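Side-chain contact in ABC transporter substrate-binding protein (Streptococcus pneumoniae, PDB 4OHN), which binds histidine in its pocket and probably delivers amino acids to a membrane-bound ABC uptake transporter: residues 45-50 / 80-85. Sequence-based numbering, arbitrary orientation.
Sequences IDLATA and LIWNGY. With HIS (histidine), chain B; ACT (acetate ion), chain D.
Ala48 lays its methyl group over one face of the Trp82 indole, a CH-pi contact that joins helix 43-53 to the strand 80-81 region in a periplasmic-binding-protein fold of the family 3 solute-binding type. Ala48 CB stands 3.6 Å from the centroid of the six-membered ring of Trp82, only 9° off the ring normal. The helix backbone follows it down, Ala48 CA lying 3.6 Å from Trp82 CH2. Leu47 takes the rim instead: its CD2 lies in the ring plane at the edge, and its CG is 3.9 Å from Trp82 CZ2, the two side chains crossing at about a right angle. Two consecutive helix residues thus meet the indole, one over a face and one at an edge. With CG anti to the backbone N (chi1 -165°), the Trp82 indole carries on toward the helix, and its NE1 makes a weak hydrogen bond to Asp44 OD1, just before the helical segment. Tyr101 also meets the same ring, and Ile22 and Val210 touch it from neighbouring strands, so the indole is buried in the hydrophobic core of its lobe. Beyond Trp82 the chain turns into the ligand pocket. Asp44 has a second role there, its OD2 accepting from Gly84 N, which ties the start of the helix to the pocket loop. Gly84 presents its carbonyl O to the amino N of the bound histidine at 2.8 Å. Asn83 OD1 also accepts a weak hydrogen bond from Asp25 N and ND2 makes a weak one to Gly32 O, which probably helps set the amide, whose OD1 accepts from the ligand imidazole NE2 at 2.9 Å, with an N-H...O angle of 148°.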
ATOM      1  N   ILE A  45      -5.880   3.967   8.516  1.00  8.70           N
ATOM      2  CA  ILE A  45      -7.172   4.165   9.155  1.00  8.65           C
ATOM      3  C   ILE A  45      -7.039   5.295  10.179  1.00  8.73           C
ATOM      4  O   ILE A  45      -7.834   6.247  10.191  1.00  9.90           O
ATOM      5  CB  ILE A  45      -7.697   2.881   9.839  1.00  9.75           C
ATOM      6  CG1 ILE A  45      -7.730   1.688   8.877  1.00  9.56           C
ATOM      7  CG2 ILE A  45      -9.077   3.138  10.427  1.00  9.92           C
ATOM      8  CD1 ILE A  45      -8.589   1.895   7.637  1.00 12.03           C
ATOM      9  N   ASP A  46      -6.019   5.216  11.019  1.00  8.19           N
ATOM     10  CA  ASP A  46      -5.797   6.234  12.036  1.00  8.68           C
ATOM     11  C   ASP A  46      -5.450   7.597  11.421  1.00  9.74           C
ATOM     12  O   ASP A  46      -5.975   8.634  11.856  1.00 10.81           O
ATOM     13  CB  ASP A  46      -4.667   5.776  12.979  1.00  9.17           C
ATOM     14  CG  ASP A  46      -5.081   4.625  13.904  1.00 10.21           C
ATOM     15  OD1 ASP A  46      -6.279   4.281  13.996  1.00 12.66           O
ATOM     16  OD2 ASP A  46      -4.168   4.077  14.553  1.00 12.39           O
ATOM     17  N   LEU A  47      -4.586   7.592  10.421  1.00  8.90           N
ATOM     18  CA  LEU A  47      -4.127   8.846   9.832  1.00  8.79           C
ATOM     19  C   LEU A  47      -5.262   9.550   9.086  1.00  8.09           C
ATOM     20  O   LEU A  47      -5.472  10.757   9.276  1.00  9.17           O
ATOM     21  CB  LEU A  47      -2.922   8.621   8.923  1.00  8.72           C
ATOM     22  CG  LEU A  47      -2.331   9.890   8.298  1.00 11.48           C
ATOM     23  CD1 LEU A  47      -1.827  10.843   9.347  1.00 12.79           C
ATOM     24  CD2 LEU A  47      -1.203   9.510   7.338  1.00 11.53           C
ATOM     25  N   ALA A  48      -6.023   8.829   8.273  1.00  7.99           N
ATOM     26  CA  ALA A  48      -7.131   9.434   7.540  1.00  8.03           C
ATOM     27  C   ALA A  48      -8.209   9.927   8.495  1.00  8.23           C
ATOM     28  O   ALA A  48      -8.807  10.973   8.291  1.00  9.42           O
ATOM     29  CB  ALA A  48      -7.729   8.450   6.566  1.00  9.03           C
ATOM     30  N   THR A  49      -8.485   9.164   9.539  1.00  8.40           N
ATOM     31  CA  THR A  49      -9.461   9.595  10.549  1.00  9.08           C
ATOM     32  C   THR A  49      -9.027  10.937  11.145  1.00 10.63           C
ATOM     33  O   THR A  49      -9.827  11.878  11.260  1.00 11.10           O
ATOM     34  CB  THR A  49      -9.644   8.530  11.652  1.00  9.78           C
ATOM     35  OG1 THR A  49     -10.141   7.332  11.060  1.00 11.60           O
ATOM     36  CG2 THR A  49     -10.599   8.972  12.714  1.00 11.97           C
ATOM     37  N   ALA A  50      -7.755  11.043  11.512  1.00  9.81           N
ATOM     38  CA  ALA A  50      -7.225  12.268  12.108  1.00  9.90           C
ATOM     39  C   ALA A  50      -7.222  13.433  11.117  1.00  9.88           C
ATOM     40  O   ALA A  50      -7.494  14.571  11.489  1.00 11.84           O
ATOM     41  CB  ALA A  50      -5.821  12.026  12.640  1.00 10.63           C
ATOM     42  N   LEU A  80     -11.225   8.521  -2.533  1.00  8.33           N
ATOM     43  CA  LEU A  80      -9.789   8.453  -2.328  1.00  7.99           C
ATOM     44  C   LEU A  80      -9.362   7.020  -2.294  1.00  8.01           C
ATOM     45  O   LEU A  80     -10.135   6.142  -1.909  1.00  8.94           O
ATOM     46  CB  LEU A  80      -9.405   9.070  -0.987  1.00  8.24           C
ATOM     47  CG  LEU A  80      -9.628  10.573  -0.810  1.00  8.90           C
ATOM     48  CD1 LEU A  80      -9.376  10.947   0.620  1.00  9.83           C
ATOM     49  CD2 LEU A  80      -8.706  11.362  -1.729  1.00 10.95           C
ATOM     50  N   ILE A  81      -8.137   6.783  -2.727  1.00  7.90           N
ATOM     51  CA  ILE A  81      -7.434   5.525  -2.502  1.00  7.46           C
ATOM     52  C   ILE A  81      -6.379   5.811  -1.425  1.00  8.57           C
ATOM     53  O   ILE A  81      -5.487   6.637  -1.622  1.00  8.68           O
ATOM     54  CB  ILE A  81      -6.762   4.989  -3.772  1.00  8.31           C
ATOM     55  CG1 ILE A  81      -7.782   4.803  -4.906  1.00  9.49           C
ATOM     56  CG2 ILE A  81      -6.013   3.690  -3.474  1.00  8.74           C
ATOM     57  CD1 ILE A  81      -7.161   4.541  -6.263  1.00 10.75           C
ATOM     58  N   TRP A  82      -6.487   5.140  -0.287  1.00  7.67           N
ATOM     59  CA  TRP A  82      -5.613   5.446   0.860  1.00  7.19           C
ATOM     60  C   TRP A  82      -5.388   4.134   1.593  1.00  6.73           C
ATOM     61  O   TRP A  82      -6.264   3.674   2.342  1.00  8.51           O
ATOM     62  CB  TRP A  82      -6.273   6.499   1.772  1.00  8.43           C
ATOM     63  CG  TRP A  82      -5.346   7.135   2.768  1.00  8.20           C
ATOM     64  CD1 TRP A  82      -4.207   6.599   3.292  1.00  8.45           C
ATOM     65  CD2 TRP A  82      -5.515   8.411   3.376  1.00  8.23           C
ATOM     66  NE1 TRP A  82      -3.637   7.494   4.177  1.00  7.61           N
ATOM     67  CE2 TRP A  82      -4.440   8.605   4.248  1.00  8.50           C
ATOM     68  CE3 TRP A  82      -6.465   9.436   3.235  1.00  9.07           C
ATOM     69  CZ2 TRP A  82      -4.280   9.784   4.963  1.00  9.44           C
ATOM     70  CZ3 TRP A  82      -6.298  10.606   3.960  1.00  9.89           C
ATOM     71  CH2 TRP A  82      -5.221  10.761   4.801  1.00 10.53           C
ATOM     72  N   ASN A  83      -4.242   3.509   1.326  1.00  7.18           N
ATOM     73  CA  ASN A  83      -3.961   2.138   1.761  1.00  6.97           C
ATOM     74  C   ASN A  83      -2.573   1.740   1.312  1.00  7.40           C
ATOM     75  O   ASN A  83      -2.391   0.840   0.495  1.00  7.92           O
ATOM     76  CB  ASN A  83      -4.999   1.192   1.130  1.00  7.37           C
ATOM     77  CG  ASN A  83      -4.903  -0.245   1.594  1.00  6.64           C
ATOM     78  OD1 ASN A  83      -4.725  -1.145   0.764  1.00  7.86           O
ATOM     79  ND2 ASN A  83      -5.073  -0.486   2.887  1.00  8.26           N
ATOM     80  N   GLY A  84      -1.555   2.392   1.835  1.00  7.45           N
ATOM     81  CA  GLY A  84      -0.212   2.144   1.341  1.00  8.14           C
ATOM     82  C   GLY A  84      -0.138   2.249  -0.172  1.00  7.40           C
ATOM     83  O   GLY A  84       0.463   1.389  -0.834  1.00  8.72           O
ATOM     84  N   TYR A  85      -0.734   3.313  -0.704  1.00  7.42           N
ATOM     85  CA  TYR A  85      -0.852   3.476  -2.144  1.00  7.74           C
ATOM     86  C   TYR A  85       0.424   4.137  -2.677  1.00  8.63           C
ATOM     87  O   TYR A  85       0.687   5.322  -2.421  1.00  9.22           O
ATOM     88  CB  TYR A  85      -2.098   4.292  -2.463  1.00  8.10           C
ATOM     89  CG  TYR A  85      -2.505   4.424  -3.916  1.00  9.07           C
ATOM     90  CD1 TYR A  85      -2.437   3.360  -4.807  1.00  8.94           C
ATOM     91  CD2 TYR A  85      -3.039   5.608  -4.380  1.00 10.20           C
ATOM     92  CE1 TYR A  85      -2.868   3.491  -6.121  1.00  9.77           C
ATOM     93  CE2 TYR A  85      -3.467   5.745  -5.682  1.00 10.92           C
ATOM     94  CZ  TYR A  85      -3.376   4.691  -6.549  1.00  9.81           C
ATOM     95  OH  TYR A  85      -3.802   4.878  -7.829  1.00 11.32           O
TER
HETATM   96  N   HIS B 301       1.948  -0.426  -2.393  1.00  8.28           N
HETATM   97  CA  HIS B 301       1.331  -1.327  -3.397  1.00  7.98           C
HETATM   98  C   HIS B 301       0.415  -0.556  -4.321  1.00  8.26           C
HETATM   99  O   HIS B 301       0.240   0.668  -4.126  1.00  8.50           O
HETATM  100  CB  HIS B 301       0.646  -2.553  -2.749  1.00  7.45           C
HETATM  101  CG  HIS B 301      -0.694  -2.332  -2.111  1.00  7.25           C
HETATM  102  ND1 HIS B 301      -1.682  -3.302  -2.173  1.00  6.84           N
HETATM  103  CD2 HIS B 301      -1.195  -1.343  -1.330  1.00  7.55           C
HETATM  104  CE1 HIS B 301      -2.734  -2.901  -1.486  1.00  6.96           C
HETATM  105  NE2 HIS B 301      -2.464  -1.718  -0.958  1.00  7.10           N
HETATM  106  OXT HIS B 301      -0.116  -1.191  -5.257  1.00  8.77           O
HETATM  107  C   ACT D 303      -3.938   2.959 -10.674  1.00 53.77           C
HETATM  108  O   ACT D 303      -3.721   2.763  -9.471  1.00 16.45           O
HETATM  109  OXT ACT D 303      -3.697   1.987 -11.420  1.00 25.33           O
HETATM  110  CH3 ACT D 303      -4.446   4.279 -11.172  1.00 30.98           C